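Local coordinates for glycoside hydrolase, family 11\:clostridium cellulosome enzyme, dockerin type i\:polysaccharide (Clostridium thermocellum, PDB 2C71), which removes acetyl groups from acetylated xylan as a metal-dependent family 4 carbohydrate esterase, consistent with a role in plant cell-wall degradation, at residues Leu9-Pro15 with Ala34-Val39; Glu60-Ser65 with Pro98-Pro104; Pro76-Arg80 with Thr111-Val116; Gly122-Asp128 with Thr150-His155. All coordinates share one frame. Where two conformers were deposited one is given. Numbering follows the deposited sequence.

Contact 1 of 4, residues Leu9-Pro15 with Ala34-Val39. With MG (magnesium ion), chain B.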
loop_
_atom_site.group_PDB
_atom_site.type_symbol
_atom_site.label_atom_id
_atom_site.label_comp_id
_atom_site.label_asym_id
_atom_site.label_seq_id
_atom_site.Cartn_x
_atom_site.Cartn_y
_atom_site.Cartn_z
ATOM N N LEU A 9 -0.511 -2.704 7.332
ATOM C CA LEU A 9 -1.721 -2.516 6.621
ATOM C C LEU A 9 -1.400 -1.575 5.431
ATOM O O LEU A 9 -0.864 -0.473 5.658
ATOM C CB LEU A 9 -2.691 -1.944 7.656
ATOM C CG LEU A 9 -4.101 -1.675 7.180
ATOM C CD1 LEU A 9 -4.823 -2.947 6.788
ATOM C CD2 LEU A 9 -4.853 -0.897 8.279
ATOM N N THR A 10 -1.686 -1.990 4.180
ATOM C CA THR A 10 -1.323 -1.227 3.002
ATOM C C THR A 10 -2.529 -1.118 2.058
ATOM O O THR A 10 -3.402 -1.998 2.049
ATOM C CB THR A 10 -0.108 -1.820 2.264
ATOM O OG1 THR A 10 -0.478 -2.978 1.545
ATOM C CG2 THR A 10 1.068 -2.121 3.207
ATOM N N PHE A 11 -2.578 -0.005 1.315
ATOM C CA PHE A 11 -3.751 0.334 0.512
ATOM C C PHE A 11 -3.320 0.785 -0.867
ATOM O O PHE A 11 -2.562 1.736 -1.003
ATOM C CB PHE A 11 -4.526 1.472 1.163
ATOM C CG PHE A 11 -5.092 1.116 2.503
ATOM C CD1 PHE A 11 -6.305 0.432 2.589
ATOM C CD2 PHE A 11 -4.431 1.444 3.689
ATOM C CE1 PHE A 11 -6.818 0.043 3.827
ATOM C CE2 PHE A 11 -4.950 1.060 4.910
ATOM C CZ PHE A 11 -6.120 0.363 4.960
ATOM N N ASP A 12 -3.831 0.116 -1.898
ATOM C CA ASP A 12 -3.516 0.470 -3.280
ATOM C C ASP A 12 -4.550 1.418 -3.890
ATOM O O ASP A 12 -5.693 1.479 -3.433
ATOM C CB ASP A 12 -3.390 -0.789 -4.140
ATOM C CG ASP A 12 -2.088 -1.528 -3.903
ATOM O OD1 ASP A 12 -1.209 -0.980 -3.205
ATOM O OD2 ASP A 12 -1.944 -2.658 -4.416
ATOM N N ASP A 13 -4.189 2.003 -5.027
ATOM C CA ASP A 13 -5.026 2.458 -6.155
ATOM C C ASP A 13 -5.525 3.897 -6.047
ATOM O O ASP A 13 -6.161 4.402 -6.987
ATOM C CB ASP A 13 -6.229 1.560 -6.492
ATOM C CG ASP A 13 -5.864 0.274 -7.256
ATOM O OD1 ASP A 13 -4.665 -0.078 -7.396
ATOM O OD2 ASP A 13 -6.834 -0.394 -7.713
ATOM N N GLY A 14 -5.224 4.564 -4.925
ATOM C CA GLY A 14 -5.588 5.948 -4.733
ATOM C C GLY A 14 -4.469 6.913 -5.105
ATOM O O GLY A 14 -3.504 6.535 -5.763
ATOM N N PRO A 15 -4.615 8.203 -4.740
ATOM C CA PRO A 15 -5.630 8.734 -3.832
ATOM C C PRO A 15 -6.930 9.105 -4.504
ATOM O O PRO A 15 -6.946 9.523 -5.670
ATOM C CB PRO A 15 -4.938 10.044 -3.349
ATOM C CG PRO A 15 -4.119 10.471 -4.534
ATOM C CD PRO A 15 -3.548 9.197 -5.054
ATOM N N ALA A 34 -0.447 3.354 8.521
ATOM C CA ALA A 34 -0.546 2.464 7.350
ATOM C C ALA A 34 0.325 3.021 6.238
ATOM O O ALA A 34 0.968 4.060 6.369
ATOM C CB ALA A 34 -1.984 2.287 6.927
ATOM N N THR A 35 0.320 2.310 5.110
ATOM C CA THR A 35 1.071 2.686 3.920
ATOM C C THR A 35 0.125 2.722 2.721
ATOM O O THR A 35 -0.656 1.785 2.541
ATOM C CB THR A 35 2.231 1.727 3.642
ATOM O OG1 THR A 35 3.032 1.592 4.835
ATOM C CG2 THR A 35 3.118 2.188 2.509
ATOM N N PHE A 36 0.198 3.774 1.935
ATOM C CA PHE A 36 -0.628 3.968 0.724
ATOM C C PHE A 36 0.266 3.866 -0.499
ATOM O O PHE A 36 1.216 4.640 -0.625
ATOM C CB PHE A 36 -1.336 5.321 0.770
ATOM C CG PHE A 36 -2.355 5.409 1.861
ATOM C CD1 PHE A 36 -2.004 5.732 3.173
ATOM C CD2 PHE A 36 -3.693 5.098 1.597
ATOM C CE1 PHE A 36 -2.962 5.719 4.159
ATOM C CE2 PHE A 36 -4.640 5.107 2.605
ATOM C CZ PHE A 36 -4.249 5.432 3.887
ATOM N N MET A 37 -0.042 2.934 -1.378
ATOM C CA MET A 37 0.688 2.724 -2.646
ATOM C C MET A 37 -0.128 3.445 -3.712
ATOM O O MET A 37 -1.212 2.986 -4.105
ATOM C CB MET A 37 0.866 1.228 -2.949
ATOM C CG MET A 37 1.453 0.437 -1.810
ATOM S SD MET A 37 3.043 0.966 -1.142
ATOM C CE MET A 37 4.119 0.354 -2.454
ATOM N N VAL A 38 0.359 4.614 -4.099
ATOM C CA VAL A 38 -0.444 5.561 -4.903
ATOM C C VAL A 38 -0.091 5.503 -6.371
ATOM O O VAL A 38 1.007 5.110 -6.802
ATOM C CB VAL A 38 -0.315 7.003 -4.366
ATOM C CG1 VAL A 38 -0.793 7.082 -2.918
ATOM C CG2 VAL A 38 1.064 7.560 -4.529
ATOM N N VAL A 39 -1.065 5.889 -7.166
ATOM C CA VAL A 39 -0.999 5.867 -8.635
ATOM C C VAL A 39 -0.784 7.299 -9.112
ATOM O O VAL A 39 -1.556 8.224 -8.804
ATOM C CB VAL A 39 -2.290 5.242 -9.207
ATOM C CG1 VAL A 39 -2.307 5.320 -10.733
ATOM C CG2 VAL A 39 -2.395 3.806 -8.737
HETATM MG MG MG B . -3.752 -1.795 -8.207
HETATM O O HOH W 1 1.840 -0.256 6.491
HETATM O O HOH W 2 -4.005 -2.921 -6.523
HETATM O O HOH W 3 -5.618 -2.448 -8.856
HETATM O O HOH W 4 -3.466 -1.059 -10.093
HETATM O O HOH W 5 -2.821 -3.654 -8.896
#
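Two aromatic rings and a small methyl shape one face of this contact. The F11 and F36 rings lie near parallel but slid apart, centroids 5.3 Å apart. F11 CD2 sits over one face of the F36 ring, and F36 CD2 settles against F11 CB at 3.7 Å. The small A34 methyl fills the space at the F11 ring edge, its CB 3.8 Å from F11 CE2. Helix 17-30 covers this face through V23, L24 and L27. On the other face M37 lies beside D12, whose OD1 comes 3.0 Å from M37 CB and forms a salt bridge with R102. Farther along, G14 adds no side chain. P15 follows a cis peptide bond and rests its CD 4.0 Å from V38 CB. Strands 9-12 and 35-38 run parallel, their axes 4.6 Å apart at 21°. Backbone bonds from F11 N to T35 O (2.9 Å), M37 N to F11 O (2.8 Å) and V39 N to G14 O (2.9 Å) help hold them. The CA-to-CB bond of D13 points away from segment 34-39, and D13 OD1 binds magnesium at 2.1 Å. This is a beta-alpha-beta unit of the NodB-type deacetylase fold, with a metal ligand, D13, directly after D12.

Contact 2 of 4, residues Glu60-Ser65 with Pro98-Pro104. With MG (magnesium ion), chain B.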
loop_
_atom_site.group_PDB
_atom_site.type_symbol
_atom_site.label_atom_id
_atom_site.label_comp_id
_atom_site.label_asym_id
_atom_site.label_seq_id
_atom_site.Cartn_x
_atom_site.Cartn_y
_atom_site.Cartn_z
ATOM N N GLU A 60 2.866 6.226 5.523
ATOM C CA GLU A 60 3.908 6.180 4.493
ATOM C C GLU A 60 3.251 6.140 3.117
ATOM O O GLU A 60 2.153 5.577 2.963
ATOM C CB GLU A 60 4.799 4.987 4.743
ATOM C CG GLU A 60 5.913 4.806 3.742
ATOM C CD GLU A 60 6.941 3.778 4.115
ATOM O OE1 GLU A 60 6.704 2.997 5.052
ATOM O OE2 GLU A 60 7.998 3.753 3.449
ATOM N N ILE A 61 3.940 6.673 2.113
ATOM C CA ILE A 61 3.478 6.618 0.729
ATOM C C ILE A 61 4.510 5.826 -0.086
ATOM O O ILE A 61 5.720 6.121 -0.049
ATOM C CB ILE A 61 3.308 8.052 0.142
ATOM C CG1 ILE A 61 2.284 8.844 0.974
ATOM C CG2 ILE A 61 2.906 7.955 -1.322
ATOM C CD1 ILE A 61 2.156 10.292 0.525
ATOM N N GLY A 62 4.011 4.843 -0.824
ATOM C CA GLY A 62 4.792 4.119 -1.799
ATOM C C GLY A 62 4.247 4.299 -3.208
ATOM O O GLY A 62 3.297 5.032 -3.458
ATOM N N ASN A 63 4.919 3.631 -4.161
ATOM C CA ASN A 63 4.695 3.849 -5.589
ATOM C C ASN A 63 3.923 2.662 -6.183
ATOM O O ASN A 63 4.393 1.519 -6.063
ATOM C CB ASN A 63 6.081 4.010 -6.236
ATOM C CG ASN A 63 6.087 4.461 -7.655
ATOM O OD1 ASN A 63 5.322 3.972 -8.504
ATOM N ND2 ASN A 63 7.000 5.384 -7.991
ATOM N N HIS A 64 2.752 2.918 -6.807
ATOM C CA HIS A 64 1.999 1.860 -7.499
ATOM C C HIS A 64 1.953 2.187 -9.014
ATOM O O HIS A 64 0.991 1.797 -9.709
ATOM C CB HIS A 64 0.577 1.795 -6.906
ATOM C CG HIS A 64 -0.217 0.553 -7.233
ATOM N ND1 HIS A 64 0.340 -0.709 -7.344
ATOM C CD2 HIS A 64 -1.562 0.381 -7.376
ATOM C CE1 HIS A 64 -0.624 -1.591 -7.604
ATOM N NE2 HIS A 64 -1.786 -0.957 -7.613
ATOM N N SER A 65 2.990 2.881 -9.505
ATOM C CA SER A 65 3.121 3.243 -10.922
ATOM C C SER A 65 2.270 4.437 -11.329
ATOM O O SER A 65 1.425 4.896 -10.541
ATOM C CB SER A 65 2.854 2.064 -11.872
ATOM O OG SER A 65 1.517 2.060 -12.383
ATOM N N PRO A 98 9.606 7.764 -2.466
ATOM C CA PRO A 98 9.108 6.442 -2.053
ATOM C C PRO A 98 10.266 5.462 -1.829
ATOM O O PRO A 98 11.284 5.613 -2.504
ATOM C CB PRO A 98 8.244 6.027 -3.237
ATOM C CG PRO A 98 7.654 7.331 -3.707
ATOM C CD PRO A 98 8.670 8.423 -3.394
ATOM N N LYS A 99 10.111 4.494 -0.930
ATOM C CA LYS A 99 11.126 3.458 -0.727
ATOM C C LYS A 99 10.632 2.091 -1.201
ATOM O O LYS A 99 11.393 1.126 -1.265
ATOM C CB LYS A 99 11.528 3.384 0.748
ATOM C CG LYS A 99 12.361 4.562 1.226
ATOM C CD LYS A 99 13.140 4.210 2.483
ATOM C CE LYS A 99 12.812 5.161 3.622
ATOM N NZ LYS A 99 12.733 4.456 4.931
ATOM N N PHE A 100 9.348 2.030 -1.531
ATOM C CA PHE A 100 8.654 0.786 -1.861
ATOM C C PHE A 100 7.812 0.946 -3.124
ATOM O O PHE A 100 7.262 2.024 -3.373
ATOM C CB PHE A 100 7.759 0.372 -0.701
ATOM C CG PHE A 100 8.522 0.046 0.565
ATOM C CD1 PHE A 100 9.091 -1.183 0.722
ATOM C CD2 PHE A 100 8.684 0.968 1.561
ATOM C CE1 PHE A 100 9.832 -1.483 1.870
ATOM C CE2 PHE A 100 9.402 0.682 2.712
ATOM C CZ PHE A 100 9.986 -0.534 2.869
ATOM N N PHE A 101 7.743 -0.148 -3.864
ATOM C CA PHE A 101 6.967 -0.263 -5.118
ATOM C C PHE A 101 6.067 -1.477 -5.019
ATOM O O PHE A 101 6.529 -2.553 -4.631
ATOM C CB PHE A 101 7.948 -0.454 -6.287
ATOM C CG PHE A 101 7.313 -0.773 -7.626
ATOM C CD1 PHE A 101 6.408 0.100 -8.211
ATOM C CD2 PHE A 101 7.650 -1.925 -8.293
ATOM C CE1 PHE A 101 5.855 -0.209 -9.477
ATOM C CE2 PHE A 101 7.111 -2.200 -9.548
ATOM C CZ PHE A 101 6.239 -1.330 -10.131
ATOM N N ARG A 102 4.811 -1.341 -5.421
ATOM C CA ARG A 102 3.923 -2.465 -5.578
ATOM C C ARG A 102 3.585 -2.599 -7.039
ATOM O O ARG A 102 2.935 -1.702 -7.623
ATOM C CB ARG A 102 2.611 -2.314 -4.828
ATOM C CG ARG A 102 1.714 -3.531 -5.082
ATOM C CD ARG A 102 0.707 -3.749 -4.044
ATOM N NE ARG A 102 1.271 -4.106 -2.760
ATOM C CZ ARG A 102 0.836 -3.698 -1.564
ATOM N NH1 ARG A 102 -0.164 -2.832 -1.446
ATOM N NH2 ARG A 102 1.449 -4.111 -0.467
ATOM N N PRO A 103 4.024 -3.672 -7.704
ATOM C CA PRO A 103 3.755 -3.814 -9.142
ATOM C C PRO A 103 2.259 -3.854 -9.398
ATOM O O PRO A 103 1.505 -4.575 -8.713
ATOM C CB PRO A 103 4.417 -5.150 -9.533
ATOM C CG PRO A 103 5.316 -5.451 -8.466
ATOM C CD PRO A 103 4.848 -4.764 -7.191
ATOM N N PRO A 104 1.804 -3.136 -10.437
ATOM C CA PRO A 104 0.404 -3.301 -10.901
ATOM C C PRO A 104 0.117 -4.761 -11.137
ATOM O O PRO A 104 0.880 -5.485 -11.812
ATOM C CB PRO A 104 0.369 -2.467 -12.181
ATOM C CG PRO A 104 1.369 -1.378 -11.897
ATOM C CD PRO A 104 2.505 -2.103 -11.199
HETATM MG MG MG B . -3.752 -1.795 -8.207
HETATM O O HOH W 6 7.791 4.345 0.669
HETATM O O HOH W 2 -4.005 -2.921 -6.523
HETATM O O HOH W 4 -3.466 -1.059 -10.093
HETATM O O HOH W 3 -5.618 -2.448 -8.856
HETATM O O HOH W 5 -2.821 -3.654 -8.896
#
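This contact belongs to the NodB homology fold, where strand 60-63 of the main parallel sheet meets the short strand 100-101 through a single bridge. E60 starts the walk. Its OE2 lies at the edge of the F100 ring, 3.4 Å from CD2, and is hydrogen-bonded to T186 OG1. Water 6 links E60 OE2 and I61 O to K99 N, each at 2.8 Å. G62 CA lies 3.6 Å from F100 O, where a CB would be tight. N63 makes the bridge to F101: N63 N donates to F100 O (2.9 Å), and N63 O accepts from R102 N (3.0 Å). N63 OD1 also takes a bond from S65 N at 2.8 Å, an Asx turn that bends the chain just after the strand. H64 turns its ring edge to the 98-104 backbone. H64 ND1 donates to R102 O at 2.8 Å, which leaves NE2 to bind the magnesium ion at 2.2 Å. S65 OG is hydrogen-bonded to S67 N and packs 3.5 Å from P104 CG.

Contact 3 of 4, residues Pro76-Arg80 with Thr111-Val116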
loop_
_atom_site.group_PDB
_atom_site.type_symbol
_atom_site.label_atom_id
_atom_site.label_comp_id
_atom_site.label_asym_id
_atom_site.label_seq_id
_atom_site.Cartn_x
_atom_site.Cartn_y
_atom_site.Cartn_z
ATOM N N PRO A 76 12.353 -0.888 -20.662
ATOM C CA PRO A 76 13.008 -0.067 -19.645
ATOM C C PRO A 76 12.583 1.376 -19.666
ATOM O O PRO A 76 12.337 1.949 -18.597
ATOM C CB PRO A 76 14.506 -0.288 -19.947
ATOM C CG PRO A 76 14.536 -1.713 -20.501
ATOM C CD PRO A 76 13.318 -1.755 -21.390
ATOM N N ASP A 77 12.486 1.979 -20.853
ATOM C CA ASP A 77 12.088 3.369 -20.912
ATOM C C ASP A 77 10.663 3.577 -20.351
ATOM O O ASP A 77 10.373 4.548 -19.642
ATOM C CB ASP A 77 12.147 3.911 -22.333
ATOM C CG ASP A 77 13.532 4.196 -22.824
ATOM O OD1 ASP A 77 14.493 4.163 -22.029
ATOM O OD2 ASP A 77 13.654 4.463 -24.059
ATOM N N GLN A 78 9.738 2.689 -20.710
ATOM C CA GLN A 78 8.353 2.796 -20.213
ATOM C C GLN A 78 8.294 2.663 -18.709
ATOM O O GLN A 78 7.593 3.417 -18.003
ATOM C CB GLN A 78 7.490 1.727 -20.854
ATOM C CG GLN A 78 7.194 1.999 -22.331
ATOM C CD GLN A 78 6.530 0.857 -23.043
ATOM O OE1 GLN A 78 6.772 -0.311 -22.753
ATOM N NE2 GLN A 78 5.732 1.157 -24.073
ATOM N N ILE A 79 9.046 1.706 -18.168
ATOM C CA ILE A 79 9.083 1.480 -16.740
ATOM C C ILE A 79 9.624 2.697 -16.009
ATOM O O ILE A 79 9.069 3.196 -15.032
ATOM C CB ILE A 79 9.925 0.238 -16.417
ATOM C CG1 ILE A 79 9.228 -1.027 -16.920
ATOM C CG2 ILE A 79 10.227 0.132 -14.902
ATOM C CD1 ILE A 79 10.144 -2.246 -17.095
ATOM N N ARG A 80 10.781 3.174 -16.463
ATOM C CA ARG A 80 11.475 4.302 -15.896
ATOM C C ARG A 80 10.610 5.542 -15.773
ATOM O O ARG A 80 10.629 6.318 -14.803
ATOM C CB ARG A 80 12.748 4.705 -16.697
ATOM C CG ARG A 80 13.979 3.877 -16.333
ATOM C CD ARG A 80 15.342 4.406 -16.976
ATOM N NE ARG A 80 15.249 4.763 -18.406
ATOM C CZ ARG A 80 14.784 5.936 -18.863
ATOM N NH1 ARG A 80 14.378 6.893 -18.033
ATOM N NH2 ARG A 80 14.693 6.150 -20.153
ATOM N N THR A 111 13.021 -7.821 -16.212
ATOM C CA THR A 111 13.149 -6.451 -16.688
ATOM C C THR A 111 12.560 -5.450 -15.704
ATOM O O THR A 111 13.122 -4.384 -15.469
ATOM C CB THR A 111 12.531 -6.326 -18.100
ATOM O OG1 THR A 111 13.211 -7.220 -18.987
ATOM C CG2 THR A 111 12.641 -4.920 -18.644
ATOM N N LEU A 112 11.402 -5.771 -15.144
ATOM C CA LEU A 112 10.795 -4.867 -14.155
ATOM C C LEU A 112 11.709 -4.719 -12.943
ATOM O O LEU A 112 12.005 -3.603 -12.484
ATOM C CB LEU A 112 9.381 -5.314 -13.807
ATOM C CG LEU A 112 8.577 -4.339 -12.940
ATOM C CD1 LEU A 112 8.394 -2.995 -13.654
ATOM C CD2 LEU A 112 7.252 -4.978 -12.558
ATOM N N PHE A 113 12.155 -5.851 -12.383
ATOM C CA PHE A 113 13.060 -5.810 -11.247
ATOM C C PHE A 113 14.303 -5.012 -11.557
ATOM O O PHE A 113 14.797 -4.258 -10.731
ATOM C CB PHE A 113 13.476 -7.221 -10.809
ATOM C CG PHE A 113 12.501 -7.868 -9.862
ATOM C CD1 PHE A 113 12.321 -7.346 -8.547
ATOM C CD2 PHE A 113 11.787 -8.989 -10.218
ATOM C CE1 PHE A 113 11.469 -7.974 -7.686
ATOM C CE2 PHE A 113 10.946 -9.617 -9.326
ATOM C CZ PHE A 113 10.794 -9.084 -8.035
ATOM N N ASN A 114 14.861 -5.145 -12.778
ATOM C CA ASN A 114 16.113 -4.491 -13.202
ATOM C C ASN A 114 15.988 -3.008 -13.309
ATOM O O ASN A 114 16.998 -2.310 -13.319
ATOM C CB ASN A 114 16.633 -4.981 -14.562
ATOM C CG ASN A 114 18.118 -4.807 -14.712
ATOM O OD1 ASN A 114 18.868 -5.089 -13.793
ATOM N ND2 ASN A 114 18.540 -4.302 -15.860
ATOM N N ASN A 115 14.761 -2.500 -13.513
ATOM C CA ASN A 115 14.569 -1.099 -13.855
ATOM C C ASN A 115 13.816 -0.300 -12.802
ATOM O O ASN A 115 13.478 0.864 -13.064
ATOM C CB ASN A 115 13.920 -1.007 -15.236
ATOM C CG ASN A 115 14.899 -1.339 -16.330
ATOM O OD1 ASN A 115 15.773 -0.521 -16.662
ATOM N ND2 ASN A 115 14.802 -2.540 -16.831
ATOM N N VAL A 116 13.573 -0.885 -11.637
ATOM C CA VAL A 116 12.941 -0.194 -10.512
ATOM C C VAL A 116 13.846 -0.355 -9.273
ATOM O O VAL A 116 14.006 -1.447 -8.735
ATOM C CB VAL A 116 11.538 -0.727 -10.234
ATOM C CG1 VAL A 116 10.881 0.078 -9.072
ATOM C CG2 VAL A 116 10.622 -0.707 -11.461
#
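I79 is the residue most covered in this small helix-helix contact (91 Å²). Its CA-to-CB bond points toward segment 111-116. Its m,t rotamer sends CD1 toward T111 CG2, at 4.0 Å, while I79 CG2 meets L112 CD1 at 3.8 Å and V116 CG2 at 3.6 Å. L112 points sideways at its CB, but its t,p rotamer brings CD1 close to I79. N115 faces the other helix with chi1 in the m well. Its ND2 folds back to donate to T111 O at 2.8 Å, so this amide bonds within its own segment. N115 OD1 then lies 3.5 Å from P76 CB, and N115 CB lies 3.9 Å from I79 CG2. P76 adds its ring, with CG 4.2 Å from T111 CG2. R80 stays at the margin. Its NH2 forms a salt bridge with D77 OD1 at 2.7 Å, inside helix 76-94. No hydrogen bond crosses between the segments. The axes are 9.6 Å apart and cross at -55°. L112 and V116 also touch F101. The packing is largely apolar, with the amide of N115. It sets the first turn of helix 76-94 against segment 111-116, a helix-helix contact at the outer side of the NodB-homology fold, away from the metal site.

Contact 4 of 4, residues Gly122-Asp128 with Thr150-His155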
loop_
_atom_site.group_PDB
_atom_site.type_symbol
_atom_site.label_atom_id
_atom_site.label_comp_id
_atom_site.label_asym_id
_atom_site.label_seq_id
_atom_site.Cartn_x
_atom_site.Cartn_y
_atom_site.Cartn_z
ATOM N N GLY A 122 4.396 -7.223 -2.130
ATOM C CA GLY A 122 3.099 -7.758 -2.503
ATOM C C GLY A 122 2.127 -7.788 -1.341
ATOM O O GLY A 122 1.587 -6.754 -0.945
ATOM N N GLY A 123 1.901 -8.977 -0.794
ATOM C CA GLY A 123 1.183 -9.117 0.459
ATOM C C GLY A 123 -0.035 -10.015 0.345
ATOM O O GLY A 123 -0.456 -10.450 -0.727
ATOM N N LEU A 124 -0.615 -10.277 1.494
ATOM C CA LEU A 124 -1.839 -11.053 1.680
ATOM C C LEU A 124 -3.019 -10.262 1.110
ATOM O O LEU A 124 -3.274 -9.153 1.546
ATOM C CB LEU A 124 -2.057 -11.268 3.193
ATOM C CG LEU A 124 -3.383 -11.929 3.632
ATOM C CD1 LEU A 124 -3.386 -13.409 3.229
ATOM C CD2 LEU A 124 -3.575 -11.736 5.138
ATOM N N THR A 125 -3.775 -10.854 0.194
ATOM C CA THR A 125 -4.944 -10.182 -0.337
ATOM C C THR A 125 -6.199 -10.695 0.347
ATOM O O THR A 125 -6.184 -11.716 1.033
ATOM C CB THR A 125 -5.014 -10.369 -1.854
ATOM O OG1 THR A 125 -5.165 -11.747 -2.143
ATOM C CG2 THR A 125 -3.788 -9.831 -2.582
ATOM N N ALA A 126 -7.317 -9.996 0.114
ATOM C CA ALA A 126 -8.542 -10.217 0.867
ATOM C C ALA A 126 -9.798 -10.074 0.010
ATOM O O ALA A 126 -10.877 -9.797 0.517
ATOM C CB ALA A 126 -8.619 -9.305 2.072
ATOM N N ASN A 127 -9.650 -10.228 -1.314
ATOM C CA ASN A 127 -10.771 -10.202 -2.242
ATOM C C ASN A 127 -11.548 -8.883 -2.161
ATOM O O ASN A 127 -12.733 -8.836 -2.487
ATOM C CB ASN A 127 -11.668 -11.427 -2.084
ATOM C CG ASN A 127 -10.953 -12.720 -2.358
ATOM O OD1 ASN A 127 -11.250 -13.740 -1.742
ATOM N ND2 ASN A 127 -10.027 -12.713 -3.276
ATOM N N ASP A 128 -10.856 -7.778 -1.813
ATOM C CA ASP A 128 -11.563 -6.524 -1.583
ATOM C C ASP A 128 -11.684 -5.667 -2.814
ATOM O O ASP A 128 -12.125 -4.517 -2.721
ATOM C CB ASP A 128 -10.975 -5.747 -0.398
ATOM C CG ASP A 128 -9.787 -4.887 -0.749
ATOM O OD1 ASP A 128 -8.943 -5.371 -1.528
ATOM O OD2 ASP A 128 -9.713 -3.741 -0.217
ATOM N N THR A 150 3.294 -10.111 8.395
ATOM C CA THR A 150 2.512 -10.036 7.151
ATOM C C THR A 150 2.364 -8.584 6.682
ATOM O O THR A 150 2.047 -7.676 7.458
ATOM C CB THR A 150 1.127 -10.628 7.381
ATOM O OG1 THR A 150 1.245 -12.017 7.727
ATOM C CG2 THR A 150 0.164 -10.446 6.230
ATOM N N ILE A 151 2.466 -8.420 5.356
ATOM C CA ILE A 151 2.043 -7.216 4.647
ATOM C C ILE A 151 0.627 -7.490 4.130
ATOM O O ILE A 151 0.431 -8.473 3.418
ATOM C CB ILE A 151 3.002 -6.874 3.526
ATOM C CG1 ILE A 151 4.418 -6.578 4.057
ATOM C CG2 ILE A 151 2.461 -5.728 2.667
ATOM C CD1 ILE A 151 5.501 -6.465 2.952
ATOM N N ILE A 152 -0.341 -6.684 4.529
ATOM C CA ILE A 152 -1.752 -6.857 4.145
ATOM C C ILE A 152 -2.032 -5.932 2.969
ATOM O O ILE A 152 -1.826 -4.715 3.076
ATOM C CB ILE A 152 -2.677 -6.455 5.304
ATOM C CG1 ILE A 152 -2.394 -7.253 6.594
ATOM C CG2 ILE A 152 -4.133 -6.618 4.870
ATOM C CD1 ILE A 152 -3.009 -6.658 7.805
ATOM N N LEU A 153 -2.467 -6.485 1.846
ATOM C CA LEU A 153 -2.778 -5.754 0.612
ATOM C C LEU A 153 -4.304 -5.549 0.552
ATOM O O LEU A 153 -5.066 -6.500 0.313
ATOM C CB LEU A 153 -2.261 -6.487 -0.589
ATOM C CG LEU A 153 -2.331 -5.744 -1.940
ATOM C CD1 LEU A 153 -1.550 -6.549 -2.979
ATOM C CD2 LEU A 153 -3.722 -5.439 -2.447
ATOM N N LEU A 154 -4.756 -4.314 0.801
ATOM C CA LEU A 154 -6.111 -3.856 0.595
ATOM C C LEU A 154 -6.110 -2.732 -0.436
ATOM O O LEU A 154 -5.069 -2.269 -0.873
ATOM C CB LEU A 154 -6.737 -3.401 1.936
ATOM C CG LEU A 154 -6.928 -4.506 2.956
ATOM C CD1 LEU A 154 -7.334 -3.897 4.313
ATOM C CD2 LEU A 154 -8.008 -5.528 2.472
ATOM N N HIS A 155 -7.311 -2.290 -0.813
ATOM C CA HIS A 155 -7.468 -1.155 -1.736
ATOM C C HIS A 155 -8.222 -0.058 -1.007
ATOM O O HIS A 155 -9.317 -0.292 -0.465
ATOM C CB HIS A 155 -8.303 -1.573 -2.960
ATOM C CG HIS A 155 -7.617 -2.602 -3.807
ATOM N ND1 HIS A 155 -7.534 -3.934 -3.462
ATOM C CD2 HIS A 155 -6.917 -2.468 -4.960
ATOM C CE1 HIS A 155 -6.815 -4.573 -4.373
ATOM N NE2 HIS A 155 -6.421 -3.703 -5.290
HETATM O O HOH W 7 -7.152 -7.417 -1.153
#
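D128 and H155 make the strongest polar link. H155 ND1 donates to D128 OD1 at 2.8 Å, and H155 N donates to D128 OD2 at 2.9 Å. The carboxylate thus holds both the ring and the backbone of one residue. T164 OG1 is hydrogen-bonded to D128 OD2. Water 7 gives bonds to D128 OD1 and L153 O, both at 2.7 Å, and takes one from A126 N at 2.9 Å. Further back, L124 forms a single bridge with I152: L124 N bonds to I151 O (2.8 Å), and L153 N bonds to L124 O (2.8 Å). At the G123 phi/psi of 123/173 a CB would jam against the carbonyl O of G122, which calls for glycine, and it would also clash with I151 O. Packing completes the contact. L153 turns toward the loop, its CD1 3.7 Å from G122 O and 4.0 Å from T125 CG2. A126 CB meets L154 CD2 at 3.8 Å. Helix 135-145 covers A126 and I152 through V142. The H155 side chain lies about 4 Å from the magnesium ion, so this His-carboxylate pair at the end of strand 151-155 borders the metal site of the NodB-type fold.

Contacts 1, 2 and 4 reach the same parallel sheet. Strand 6-12 lies between strands 35-38 and 151-155, and 35-38 also pairs with 60-63. The centres of contacts 1 and 2 are 8 Å apart, and those of contacts 1 and 4 are 11 Å apart. Contact 1 closes before the others open, contacts 2 and 3 alternate along the chain, and contact 4 comes last. R102 of contact 2 reaches D12 in contact 1 and packs on L153 in contact 4. D13 and H64 bind one magnesium ion, so contacts 1 and 2 build the metal site jointly and contact 4 borders it. Contact 3 lies farther out, 14 Å from contact 2 between centres, and touches it through F101 and P103.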